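Local coordinates for AAC3-I (Uncultured bacterium, PDB 5HMN), which probably transfers the acetyl group of acetyl-coenzyme A to an amino group of aminoglycoside antibiotics, and so confers resistance to them, at residues 16-21 against 52-57; 87-92 against 102-107; 122-127 against 132-137. All coordinates share one frame; numbering follows the deposited sequence. Where two conformers were deposited one is given.

How the contacts relate
All three contacts join helices to the central sheet of one GNAT domain. Contacts 1 and 2 lie 12 Å apart, centre to centre, and meet where Leu57 CD1 packs 3.5 Å from Leu104 O. Contacts 2 and 3 are also 12 Å apart between centres. They share the coenzyme A pocket and touch, with Thr102 OG1 3.8 Å from Leu136 CD1. Contact 2 holds backbone groups binding the pantetheine arm, and Thr102, binding a phosphate through N and OG1. Contact 3 lines the side near the thiol and adenine. Contact 1 is 22 Å from contact 3 between centres. Its nearest side chain, Leu21, stays about 10 Å from the coenzyme. All three also reach the second subunit.

Contact 1 (16-21 against 52-57); sequences ALMETL and DYFIAL
The ring of Phe54 meets Met18 at its edge. The CE methyl of Met18 lies near the ring plane, 4.4 Å from Phe54 CZ. Leu48 and Leu49 of helix 42-49 also pack on the Phe54 side chain, and the ring of Tyr72 on the neighbouring strand forms an edge-to-face pair with the Phe54 ring. This is the layer of the GNAT fold in which the first helix, 15-28, lies against the central sheet. The segment axes of the helix and the strand pass 10.2 Å apart at 72°. Met18 bridges that distance with its long chain. Its CG stands opposite the backbone N (chi1 -173°) and the chain then bends at chi2 (73°), so the thioether is carried toward the strand. The sulfur settles over a small residue: Met18 SD is 4.1 Å from Ala56 CB. Ala56 and Phe54 both turn their CB toward the helix. The sulfur packs on the Ala56 methyl, and CE reaches on to the Phe54 ring. Leu10 also touches both Met18 and Ala56. Ile55 and Leu57, the alternate residues of the strand, send their side chains to helix 100-115, which packs on the other face of the sheet. The contact is small, with 136 Å² buried in total, but every touching residue is buried and the side-chain contacts are apolar. It also lies close to the dimer interface, as Phe77 of the second subunit packs on Met18, and the ring of Tyr53 stacks on Tyr53 of the second subunit. Leu21 is the second touching residue of the helix. Since Leu57 points its side chain away, Leu21 meets its backbone instead: Leu21 CD2 rests 3.7 Å from Leu57 O.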
loop_
_atom_site.group_PDB
_atom_site.type_symbol
_atom_site.label_atom_id
_atom_site.label_comp_id
_atom_site.label_asym_id
_atom_site.label_seq_id
_atom_site.Cartn_x
_atom_site.Cartn_y
_atom_site.Cartn_z
ATOM N N ALA C 16 23.065 -6.959 0.793
ATOM C CA ALA C 16 24.102 -6.075 0.274
ATOM C C ALA C 16 23.637 -5.337 -0.982
ATOM O O ALA C 16 23.899 -4.149 -1.140
ATOM C CB ALA C 16 25.368 -6.867 -0.016
ATOM N N LEU C 17 22.948 -6.047 -1.868
ATOM C CA LEU C 17 22.400 -5.443 -3.082
ATOM C C LEU C 17 21.320 -4.422 -2.742
ATOM O O LEU C 17 21.195 -3.390 -3.399
ATOM C CB LEU C 17 21.832 -6.518 -4.010
ATOM C CG LEU C 17 22.722 -6.988 -5.162
ATOM C CD1 LEU C 17 24.081 -7.418 -4.653
ATOM C CD2 LEU C 17 22.060 -8.120 -5.931
ATOM N N MET C 18 20.538 -4.716 -1.709
ATOM C CA MET C 18 19.479 -3.818 -1.268
ATOM C C MET C 18 20.063 -2.489 -0.799
ATOM O O MET C 18 19.510 -1.426 -1.078
ATOM C CB MET C 18 18.660 -4.469 -0.148
ATOM C CG MET C 18 17.437 -3.678 0.268
ATOM S SD MET C 18 16.149 -3.764 -0.982
ATOM C CE MET C 18 15.266 -2.245 -0.667
ATOM N N GLU C 19 21.200 -2.560 -0.103
ATOM C CA GLU C 19 21.881 -1.369 0.408
ATOM C C GLU C 19 22.354 -0.448 -0.702
ATOM O O GLU C 19 22.285 0.777 -0.586
ATOM C CB GLU C 19 23.075 -1.774 1.277
ATOM C CG GLU C 19 22.686 -2.340 2.628
ATOM C CD GLU C 19 21.388 -1.752 3.147
ATOM O OE1 GLU C 19 21.439 -0.701 3.822
ATOM O OE2 GLU C 19 20.316 -2.340 2.885
ATOM N N THR C 20 22.861 -1.044 -1.775
ATOM C CA THR C 20 23.309 -0.283 -2.929
ATOM C C THR C 20 22.107 0.315 -3.652
ATOM O O THR C 20 22.151 1.447 -4.129
ATOM C CB THR C 20 24.121 -1.163 -3.892
ATOM O OG1 THR C 20 25.226 -1.744 -3.186
ATOM C CG2 THR C 20 24.646 -0.339 -5.061
ATOM N N LEU C 21 21.024 -0.453 -3.711
ATOM C CA LEU C 21 19.794 0.007 -4.338
ATOM C C LEU C 21 19.247 1.236 -3.612
ATOM O O LEU C 21 18.730 2.156 -4.243
ATOM C CB LEU C 21 18.751 -1.113 -4.361
ATOM C CG LEU C 21 17.420 -0.769 -5.032
ATOM C CD1 LEU C 21 17.666 -0.234 -6.430
ATOM C CD2 LEU C 21 16.508 -1.987 -5.069
ATOM N N ASP C 52 6.323 -12.605 2.756
ATOM C CA ASP C 52 5.405 -13.057 1.715
ATOM C C ASP C 52 5.015 -11.969 0.719
ATOM O O ASP C 52 4.665 -12.264 -0.426
ATOM C CB ASP C 52 4.128 -13.613 2.354
ATOM C CG ASP C 52 4.400 -14.768 3.292
ATOM O OD1 ASP C 52 4.740 -15.862 2.797
ATOM O OD2 ASP C 52 4.268 -14.584 4.521
ATOM N N TYR C 53 5.059 -10.717 1.158
ATOM C CA TYR C 53 4.434 -9.638 0.404
ATOM C C TYR C 53 5.406 -8.613 -0.184
ATOM O O TYR C 53 5.045 -7.865 -1.094
ATOM C CB TYR C 53 3.416 -8.919 1.293
ATOM C CG TYR C 53 4.012 -8.296 2.537
ATOM C CD1 TYR C 53 4.430 -6.972 2.542
ATOM C CD2 TYR C 53 4.150 -9.031 3.707
ATOM C CE1 TYR C 53 4.973 -6.399 3.676
ATOM C CE2 TYR C 53 4.692 -8.467 4.846
ATOM C CZ TYR C 53 5.100 -7.151 4.823
ATOM O OH TYR C 53 5.637 -6.588 5.955
ATOM N N PHE C 54 6.634 -8.568 0.327
ATOM C CA PHE C 54 7.590 -7.569 -0.157
ATOM C C PHE C 54 8.324 -8.045 -1.407
ATOM O O PHE C 54 8.758 -9.193 -1.485
ATOM C CB PHE C 54 8.603 -7.210 0.936
ATOM C CG PHE C 54 9.559 -6.115 0.535
ATOM C CD1 PHE C 54 9.117 -4.811 0.393
ATOM C CD2 PHE C 54 10.898 -6.393 0.295
ATOM C CE1 PHE C 54 9.988 -3.796 0.025
ATOM C CE2 PHE C 54 11.778 -5.386 -0.073
ATOM C CZ PHE C 54 11.322 -4.083 -0.210
ATOM N N ILE C 55 8.450 -7.149 -2.386
ATOM C CA ILE C 55 9.151 -7.448 -3.631
ATOM C C ILE C 55 10.174 -6.357 -3.949
ATOM O O ILE C 55 9.837 -5.174 -4.023
ATOM C CB ILE C 55 8.174 -7.583 -4.822
ATOM C CG1 ILE C 55 7.178 -8.721 -4.577
ATOM C CG2 ILE C 55 8.937 -7.810 -6.120
ATOM C CD1 ILE C 55 6.127 -8.863 -5.660
ATOM N N ALA C 56 11.425 -6.760 -4.133
ATOM C CA ALA C 56 12.483 -5.821 -4.491
ATOM C C ALA C 56 13.165 -6.254 -5.778
ATOM O O ALA C 56 13.697 -7.358 -5.860
ATOM C CB ALA C 56 13.499 -5.707 -3.364
ATOM N N LEU C 57 13.137 -5.388 -6.787
ATOM C CA LEU C 57 13.771 -5.682 -8.068
ATOM C C LEU C 57 14.945 -4.743 -8.308
ATOM O O LEU C 57 14.877 -3.554 -7.995
ATOM C CB LEU C 57 12.768 -5.557 -9.221
ATOM C CG LEU C 57 11.485 -6.385 -9.147
ATOM C CD1 LEU C 57 10.642 -6.168 -10.394
ATOM C CD2 LEU C 57 11.804 -7.860 -8.963
#

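Contact 2 (87-92 against 102-107); sequences YDLAVA and TALIEK. With COA (coenzyme A), chain J.
Leu89 spreads its two methyls over two helix residues, and this fork is the tight part of the contact. Leu89 CD1 meets Leu104 CD1 at 3.8 Å, the two side chains crossing obliquely. Leu89 CD2 meets Ile105 CD1 at 3.9 Å, with the two side chains at about a right angle. With CG opposite the backbone N (chi1 173°), the fork points into the helix. Leu89 was deposited in two conformers, and these distances hold for one of them. All three residues are buried between strand 82-91 and helix 100-115, the first half of a beta-alpha-beta unit. A classic beta bulge at Tyr87 and Asp88, facing Ala70, interrupts the strand just before Leu89, as is usual in GNAT proteins. The other side of the helix is looser: Glu106 there is exposed and poorly ordered. At the end of the contact near Val91 and Thr102, coenzyme A bridges strand and helix. Its N4P donates to Leu89 O at 2.7 Å, and Val91 N donates to its O9P at 2.8 Å, nearly straight at 170°. Val91 CG2 lies 3.5 Å from the phosphate oxygen O4A. Thr102 grips another phosphate oxygen twice, through OG1 to O2A at 2.7 Å and through N to O2A at 3.2 Å. Lys139 is hydrogen-bonded to the same hydroxyl from a second shell. Arg97, Gly99 and Ala101 add further backbone N-H bonds from the pyrophosphate-binding turn of the GNAT fold. The chemistry implies that the pantetheine arm is held like an added strand. The cluster of N-H groups at the helix start probably stabilises the phosphate charge.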
loop_
_atom_site.group_PDB
_atom_site.type_symbol
_atom_site.label_atom_id
_atom_site.label_comp_id
_atom_site.label_asym_id
_atom_site.label_seq_id
_atom_site.Cartn_x
_atom_site.Cartn_y
_atom_site.Cartn_z
ATOM N N TYR C 87 5.770 0.892 -4.576
ATOM C CA TYR C 87 6.050 1.983 -3.661
ATOM C C TYR C 87 7.072 2.945 -4.253
ATOM O O TYR C 87 6.789 4.129 -4.389
ATOM C CB TYR C 87 6.544 1.466 -2.309
ATOM C CG TYR C 87 6.516 2.542 -1.242
ATOM C CD1 TYR C 87 5.410 2.699 -0.414
ATOM C CD2 TYR C 87 7.581 3.424 -1.086
ATOM C CE1 TYR C 87 5.378 3.696 0.553
ATOM C CE2 TYR C 87 7.558 4.416 -0.128
ATOM C CZ TYR C 87 6.458 4.551 0.689
ATOM O OH TYR C 87 6.440 5.548 1.642
ATOM N N ASP C 88 8.256 2.433 -4.589
ATOM C CA ASP C 88 9.332 3.244 -5.158
ATOM C C ASP C 88 9.842 2.633 -6.465
ATOM O O ASP C 88 9.972 1.418 -6.579
ATOM C CB ASP C 88 10.508 3.380 -4.175
ATOM C CG ASP C 88 10.267 4.418 -3.079
ATOM O OD1 ASP C 88 9.547 5.398 -3.299
ATOM O OD2 ASP C 88 10.826 4.271 -1.975
ATOM N N LEU C 89 10.133 3.490 -7.435
ATOM C CA LEU C 89 10.677 3.068 -8.721
ATOM C C LEU C 89 11.634 4.136 -9.227
ATOM O O LEU C 89 11.264 5.303 -9.342
ATOM C CB LEU C 89 9.558 2.828 -9.740
ATOM C CG LEU C 89 9.981 2.550 -11.187
ATOM C CD1 LEU C 89 10.770 1.259 -11.283
ATOM C CD2 LEU C 89 8.764 2.498 -12.099
ATOM N N ALA C 90 12.869 3.744 -9.527
ATOM C CA ALA C 90 13.872 4.720 -9.949
ATOM C C ALA C 90 14.926 4.139 -10.878
ATOM O O ALA C 90 15.310 2.976 -10.760
ATOM C CB ALA C 90 14.547 5.329 -8.733
ATOM N N VAL C 91 15.389 4.979 -11.794
ATOM C CA VAL C 91 16.481 4.653 -12.696
ATOM C C VAL C 91 17.525 5.768 -12.628
ATOM O O VAL C 91 17.174 6.955 -12.615
ATOM C CB VAL C 91 15.985 4.474 -14.150
ATOM C CG1 VAL C 91 17.157 4.299 -15.107
ATOM C CG2 VAL C 91 15.028 3.286 -14.245
ATOM N N ALA C 92 18.798 5.389 -12.568
ATOM C CA ALA C 92 19.891 6.357 -12.511
ATOM C C ALA C 92 19.838 7.315 -13.693
ATOM O O ALA C 92 19.547 6.914 -14.822
ATOM C CB ALA C 92 21.246 5.644 -12.464
ATOM N N THR C 102 10.714 0.364 -17.833
ATOM C CA THR C 102 9.731 -0.488 -18.488
ATOM C C THR C 102 10.051 -1.962 -18.244
ATOM O O THR C 102 9.152 -2.767 -17.980
ATOM C CB THR C 102 9.675 -0.215 -20.006
ATOM O OG1 THR C 102 9.370 1.167 -20.234
ATOM C CG2 THR C 102 8.617 -1.079 -20.671
ATOM N N ALA C 103 11.332 -2.300 -18.316
ATOM C CA ALA C 103 11.787 -3.671 -18.095
ATOM C C ALA C 103 11.522 -4.116 -16.663
ATOM O O ALA C 103 11.171 -5.269 -16.415
ATOM C CB ALA C 103 13.270 -3.799 -18.426
ATOM N N LEU C 104 11.690 -3.198 -15.716
ATOM C CA LEU C 104 11.411 -3.493 -14.317
ATOM C C LEU C 104 9.928 -3.813 -14.100
ATOM O O LEU C 104 9.579 -4.750 -13.387
ATOM C CB LEU C 104 11.825 -2.315 -13.433
ATOM C CG LEU C 104 13.330 -2.138 -13.227
ATOM C CD1 LEU C 104 13.627 -0.774 -12.629
ATOM C CD2 LEU C 104 13.858 -3.241 -12.324
ATOM N N ILE C 105 9.062 -3.028 -14.724
ATOM C CA ILE C 105 7.623 -3.214 -14.569
ATOM C C ILE C 105 7.169 -4.474 -15.295
ATOM O O ILE C 105 6.295 -5.198 -14.819
ATOM C CB ILE C 105 6.852 -1.982 -15.077
ATOM C CG1 ILE C 105 7.226 -0.761 -14.230
ATOM C CG2 ILE C 105 5.343 -2.214 -15.019
ATOM C CD1 ILE C 105 6.581 0.526 -14.667
ATOM N N GLU C 106 7.785 -4.748 -16.443
ATOM C CA GLU C 106 7.486 -5.962 -17.191
ATOM C C GLU C 106 7.822 -7.195 -16.355
ATOM O O GLU C 106 7.103 -8.195 -16.384
ATOM C CB GLU C 106 8.257 -5.986 -18.514
ATOM C CG GLU C 106 8.039 -7.246 -19.335
ATOM C CD GLU C 106 8.467 -7.085 -20.781
ATOM O OE1 GLU C 106 9.533 -6.477 -21.026
ATOM O OE2 GLU C 106 7.734 -7.562 -21.674
ATOM N N LYS C 107 8.913 -7.105 -15.602
ATOM C CA LYS C 107 9.325 -8.170 -14.696
ATOM C C LYS C 107 8.330 -8.324 -13.553
ATOM O O LYS C 107 8.025 -9.439 -13.129
ATOM C CB LYS C 107 10.719 -7.888 -14.143
ATOM C CG LYS C 107 11.168 -8.834 -13.048
ATOM C CD LYS C 107 11.483 -10.207 -13.597
ATOM C CE LYS C 107 12.069 -11.097 -12.515
ATOM N NZ LYS C 107 12.393 -12.454 -13.034
HETATM N N1A COA J . 9.823 12.404 -20.809
HETATM C C2A COA J . 8.814 11.929 -21.586
HETATM N N3A COA J . 8.491 10.630 -21.653
HETATM C C4A COA J . 9.199 9.773 -20.906
HETATM C C5A COA J . 10.207 10.210 -20.141
HETATM C C6A COA J . 10.526 11.537 -20.097
HETATM N N6A COA J . 11.499 12.288 -19.392
HETATM N N7A COA J . 10.733 9.163 -19.531
HETATM C C8A COA J . 10.073 8.067 -19.933
HETATM N N9A COA J . 9.124 8.458 -20.780
HETATM C C1B COA J . 8.207 7.668 -21.423
HETATM C C2B COA J . 8.485 7.481 -22.689
HETATM O O2B COA J . 7.257 7.176 -23.386
HETATM C C3B COA J . 9.319 6.214 -22.718
HETATM O O3B COA J . 9.286 5.575 -23.862
HETATM P P3B COA J . 10.138 6.021 -25.104
HETATM O O7A COA J . 10.042 4.931 -26.076
HETATM O O8A COA J . 9.546 7.221 -25.676
HETATM O O9A COA J . 11.559 6.332 -24.797
HETATM C C4B COA J . 8.592 5.399 -21.577
HETATM O O4B COA J . 8.161 6.231 -20.700
HETATM C C5B COA J . 9.581 4.426 -20.903
HETATM O O5B COA J . 10.793 5.028 -20.547
HETATM P P1A COA J . 11.830 4.228 -19.722
HETATM O O1A COA J . 13.093 4.372 -20.374
HETATM O O2A COA J . 11.448 2.858 -19.671
HETATM O O3A COA J . 11.957 4.947 -18.389
HETATM P P2A COA J . 13.241 5.138 -17.565
HETATM O O4A COA J . 13.992 3.949 -17.559
HETATM O O5A COA J . 13.968 6.225 -18.093
HETATM O O6A COA J . 12.862 5.649 -16.155
HETATM C CBP COA J . 11.827 6.895 -14.445
HETATM C CCP COA J . 11.766 6.421 -15.909
HETATM C CDP COA J . 11.883 5.704 -13.508
HETATM C CEP COA J . 10.554 7.690 -14.100
HETATM C CAP COA J . 13.044 7.763 -14.301
HETATM O OAP COA J . 12.796 8.925 -14.966
HETATM C C9P COA J . 13.348 8.113 -12.876
HETATM O O9P COA J . 13.964 7.394 -12.192
HETATM N N8P COA J . 12.934 9.344 -12.327
HETATM C C7P COA J . 13.229 9.735 -11.012
HETATM C C6P COA J . 12.359 9.123 -9.899
HETATM C C5P COA J . 10.845 8.970 -10.174
HETATM O O5P COA J . 10.188 9.855 -10.671
HETATM N N4P COA J . 10.253 7.724 -9.784
HETATM C C3P COA J . 8.880 7.382 -9.950
HETATM C C2P COA J . 8.271 6.790 -8.653
HETATM S S1P COA J . 6.643 6.141 -9.000
#

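Contact 3 (122-127 against 132-137); sequences VQADTA and PAIALY. With COA (coenzyme A), chain J.
In the thiol end of the GNAT coenzyme pocket, Val122 of strand 119-124 covers one face of Tyr137 from helix 131-140. Val122 CG1 stands 3.7 Å from the ring centroid and only 7° off the normal, a CH-pi contact. At chi1 55° this methyl sits between the backbone N and the carbonyl carbon, which sets it over the ring while CG2 reaches the phenol end, 3.6 Å from Tyr137 OH. Ala124 takes the ring edge instead: its CB lies near the plane, 3.7 Å from Tyr137 CD2. Further along, Ile134 stretches out toward Asp125, and its CD1 packs 3.6 Å from Asp125 O. The helix also presents one side to coenzyme A. Pro132 and Ala135 touch the adenine, Leu136 CD1 lies 3.5 Å from the ribose carbon C5B, and Ala133 CA lies 3.7 Å from the methyl CEP of the pantetheine arm. The thiol S1P comes to the edge of the Tyr137 ring near OH, but the modelled separation is too short to be trusted in detail. Strand 122-124 pairs antiparallel with a strand of the second subunit, and Phe149 of that subunit meets the Tyr137 ring with the planes at about 50°. Thr126 OG1 is hydrogen-bonded to Glu145 O of the second subunit. In GNAT acetyltransferases the coenzyme's thiol end enters the gap between two neighbouring parallel strands, here 82-91 and 119-124, and a tyrosine on the next helix commonly stands near the sulfur, as Tyr137 does.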
loop_
_atom_site.group_PDB
_atom_site.type_symbol
_atom_site.label_atom_id
_atom_site.label_comp_id
_atom_site.label_asym_id
_atom_site.label_seq_id
_atom_site.Cartn_x
_atom_site.Cartn_y
_atom_site.Cartn_z
ATOM N N VAL C 122 0.141 2.080 -8.824
ATOM C CA VAL C 122 1.206 2.949 -8.351
ATOM C C VAL C 122 0.721 4.394 -8.340
ATOM O O VAL C 122 0.029 4.836 -9.259
ATOM C CB VAL C 122 2.482 2.816 -9.225
ATOM C CG1 VAL C 122 2.163 3.067 -10.693
ATOM C CG2 VAL C 122 3.575 3.760 -8.745
ATOM N N GLN C 123 1.051 5.115 -7.275
ATOM C CA GLN C 123 0.719 6.528 -7.183
ATOM C C GLN C 123 1.812 7.357 -7.832
ATOM O O GLN C 123 2.997 7.149 -7.584
ATOM C CB GLN C 123 0.534 6.960 -5.728
ATOM C CG GLN C 123 -0.596 6.271 -4.994
ATOM C CD GLN C 123 -0.858 6.894 -3.636
ATOM O OE1 GLN C 123 -0.620 8.086 -3.433
ATOM N NE2 GLN C 123 -1.342 6.089 -2.695
ATOM N N ALA C 124 1.410 8.297 -8.674
ATOM C CA ALA C 124 2.360 9.212 -9.280
ATOM C C ALA C 124 2.184 10.601 -8.690
ATOM O O ALA C 124 1.083 11.152 -8.690
ATOM C CB ALA C 124 2.189 9.246 -10.786
ATOM N N ASP C 125 3.276 11.158 -8.178
ATOM C CA ASP C 125 3.285 12.537 -7.713
ATOM C C ASP C 125 2.968 13.420 -8.921
ATOM O O ASP C 125 3.095 12.972 -10.060
ATOM C CB ASP C 125 4.635 12.878 -7.080
ATOM C CG ASP C 125 4.594 14.137 -6.243
ATOM O OD1 ASP C 125 3.766 15.026 -6.530
ATOM O OD2 ASP C 125 5.399 14.237 -5.293
ATOM N N THR C 126 2.475 14.639 -8.694
ATOM C CA THR C 126 2.070 15.510 -9.812
ATOM C C THR C 126 2.947 16.692 -10.260
ATOM O O THR C 126 2.759 17.211 -11.361
ATOM C CB THR C 126 0.640 16.047 -9.591
ATOM O OG1 THR C 126 0.464 16.395 -8.212
ATOM C CG2 THR C 126 -0.390 14.997 -9.979
ATOM N N ALA C 127 3.902 17.050 -9.410
ATOM C CA ALA C 127 4.836 18.144 -9.654
ATOM C C ALA C 127 5.648 17.960 -10.946
ATOM O O ALA C 127 5.653 16.905 -11.579
ATOM C CB ALA C 127 5.775 18.299 -8.467
ATOM N N PRO C 132 8.044 12.648 -16.467
ATOM C CA PRO C 132 8.693 11.430 -16.968
ATOM C C PRO C 132 8.047 10.154 -16.424
ATOM O O PRO C 132 7.815 9.215 -17.188
ATOM C CB PRO C 132 10.139 11.561 -16.468
ATOM C CG PRO C 132 10.248 12.942 -15.838
ATOM C CD PRO C 132 9.032 13.710 -16.226
ATOM N N ALA C 133 7.757 10.130 -15.127
ATOM C CA ALA C 133 7.077 8.993 -14.515
ATOM C C ALA C 133 5.617 8.922 -14.967
ATOM O O ALA C 133 5.088 7.842 -15.217
ATOM C CB ALA C 133 7.160 9.078 -12.995
ATOM N N ILE C 134 4.972 10.077 -15.070
ATOM C CA ILE C 134 3.579 10.129 -15.502
ATOM C C ILE C 134 3.432 9.675 -16.953
ATOM O O ILE C 134 2.485 8.967 -17.290
ATOM C CB ILE C 134 2.995 11.543 -15.343
ATOM C CG1 ILE C 134 3.117 12.002 -13.890
ATOM C CG2 ILE C 134 1.538 11.580 -15.785
ATOM C CD1 ILE C 134 2.521 13.363 -13.632
ATOM N N ALA C 135 4.372 10.073 -17.805
ATOM C CA ALA C 135 4.379 9.611 -19.191
ATOM C C ALA C 135 4.593 8.103 -19.234
ATOM O O ALA C 135 4.021 7.407 -20.074
ATOM C CB ALA C 135 5.450 10.326 -19.995
ATOM N N LEU C 136 5.422 7.612 -18.317
ATOM C CA LEU C 136 5.681 6.185 -18.181
ATOM C C LEU C 136 4.440 5.431 -17.721
ATOM O O LEU C 136 4.104 4.381 -18.255
ATOM C CB LEU C 136 6.825 5.944 -17.189
ATOM C CG LEU C 136 7.129 4.490 -16.821
ATOM C CD1 LEU C 136 7.903 3.798 -17.928
ATOM C CD2 LEU C 136 7.888 4.413 -15.502
ATOM N N TYR C 137 3.767 5.958 -16.709
ATOM C CA TYR C 137 2.617 5.269 -16.148
ATOM C C TYR C 137 1.385 5.369 -17.051
ATOM O O TYR C 137 0.548 4.467 -17.063
ATOM C CB TYR C 137 2.304 5.823 -14.758
ATOM C CG TYR C 137 3.375 5.509 -13.739
ATOM C CD1 TYR C 137 4.129 4.345 -13.833
ATOM C CD2 TYR C 137 3.640 6.377 -12.691
ATOM C CE1 TYR C 137 5.112 4.053 -12.905
ATOM C CE2 TYR C 137 4.620 6.092 -11.757
ATOM C CZ TYR C 137 5.353 4.930 -11.870
ATOM O OH TYR C 137 6.330 4.647 -10.942
HETATM N N1A COA J . 9.823 12.404 -20.809
HETATM C C2A COA J . 8.814 11.929 -21.586
HETATM N N3A COA J . 8.491 10.630 -21.653
HETATM C C4A COA J . 9.199 9.773 -20.906
HETATM C C5A COA J . 10.207 10.210 -20.141
HETATM C C6A COA J . 10.526 11.537 -20.097
HETATM N N6A COA J . 11.499 12.288 -19.392
HETATM N N7A COA J . 10.733 9.163 -19.531
HETATM C C8A COA J . 10.073 8.067 -19.933
HETATM N N9A COA J . 9.124 8.458 -20.780
HETATM C C1B COA J . 8.207 7.668 -21.423
HETATM C C2B COA J . 8.485 7.481 -22.689
HETATM O O2B COA J . 7.257 7.176 -23.386
HETATM C C3B COA J . 9.319 6.214 -22.718
HETATM O O3B COA J . 9.286 5.575 -23.862
HETATM P P3B COA J . 10.138 6.021 -25.104
HETATM O O7A COA J . 10.042 4.931 -26.076
HETATM O O8A COA J . 9.546 7.221 -25.676
HETATM O O9A COA J . 11.559 6.332 -24.797
HETATM C C4B COA J . 8.592 5.399 -21.577
HETATM O O4B COA J . 8.161 6.231 -20.700
HETATM C C5B COA J . 9.581 4.426 -20.903
HETATM O O5B COA J . 10.793 5.028 -20.547
HETATM P P1A COA J . 11.830 4.228 -19.722
HETATM O O1A COA J . 13.093 4.372 -20.374
HETATM O O2A COA J . 11.448 2.858 -19.671
HETATM O O3A COA J . 11.957 4.947 -18.389
HETATM P P2A COA J . 13.241 5.138 -17.565
HETATM O O4A COA J . 13.992 3.949 -17.559
HETATM O O5A COA J . 13.968 6.225 -18.093
HETATM O O6A COA J . 12.862 5.649 -16.155
HETATM C CBP COA J . 11.827 6.895 -14.445
HETATM C CCP COA J . 11.766 6.421 -15.909
HETATM C CDP COA J . 11.883 5.704 -13.508
HETATM C CEP COA J . 10.554 7.690 -14.100
HETATM C CAP COA J . 13.044 7.763 -14.301
HETATM O OAP COA J . 12.796 8.925 -14.966
HETATM C C9P COA J . 13.348 8.113 -12.876
HETATM O O9P COA J . 13.964 7.394 -12.192
HETATM N N8P COA J . 12.934 9.344 -12.327
HETATM C C7P COA J . 13.229 9.735 -11.012
HETATM C C6P COA J . 12.359 9.123 -9.899
HETATM C C5P COA J . 10.845 8.970 -10.174
HETATM O O5P COA J . 10.188 9.855 -10.671
HETATM N N4P COA J . 10.253 7.724 -9.784
HETATM C C3P COA J . 8.880 7.382 -9.950
HETATM C C2P COA J . 8.271 6.790 -8.653
HETATM S S1P COA J . 6.643 6.141 -9.000
#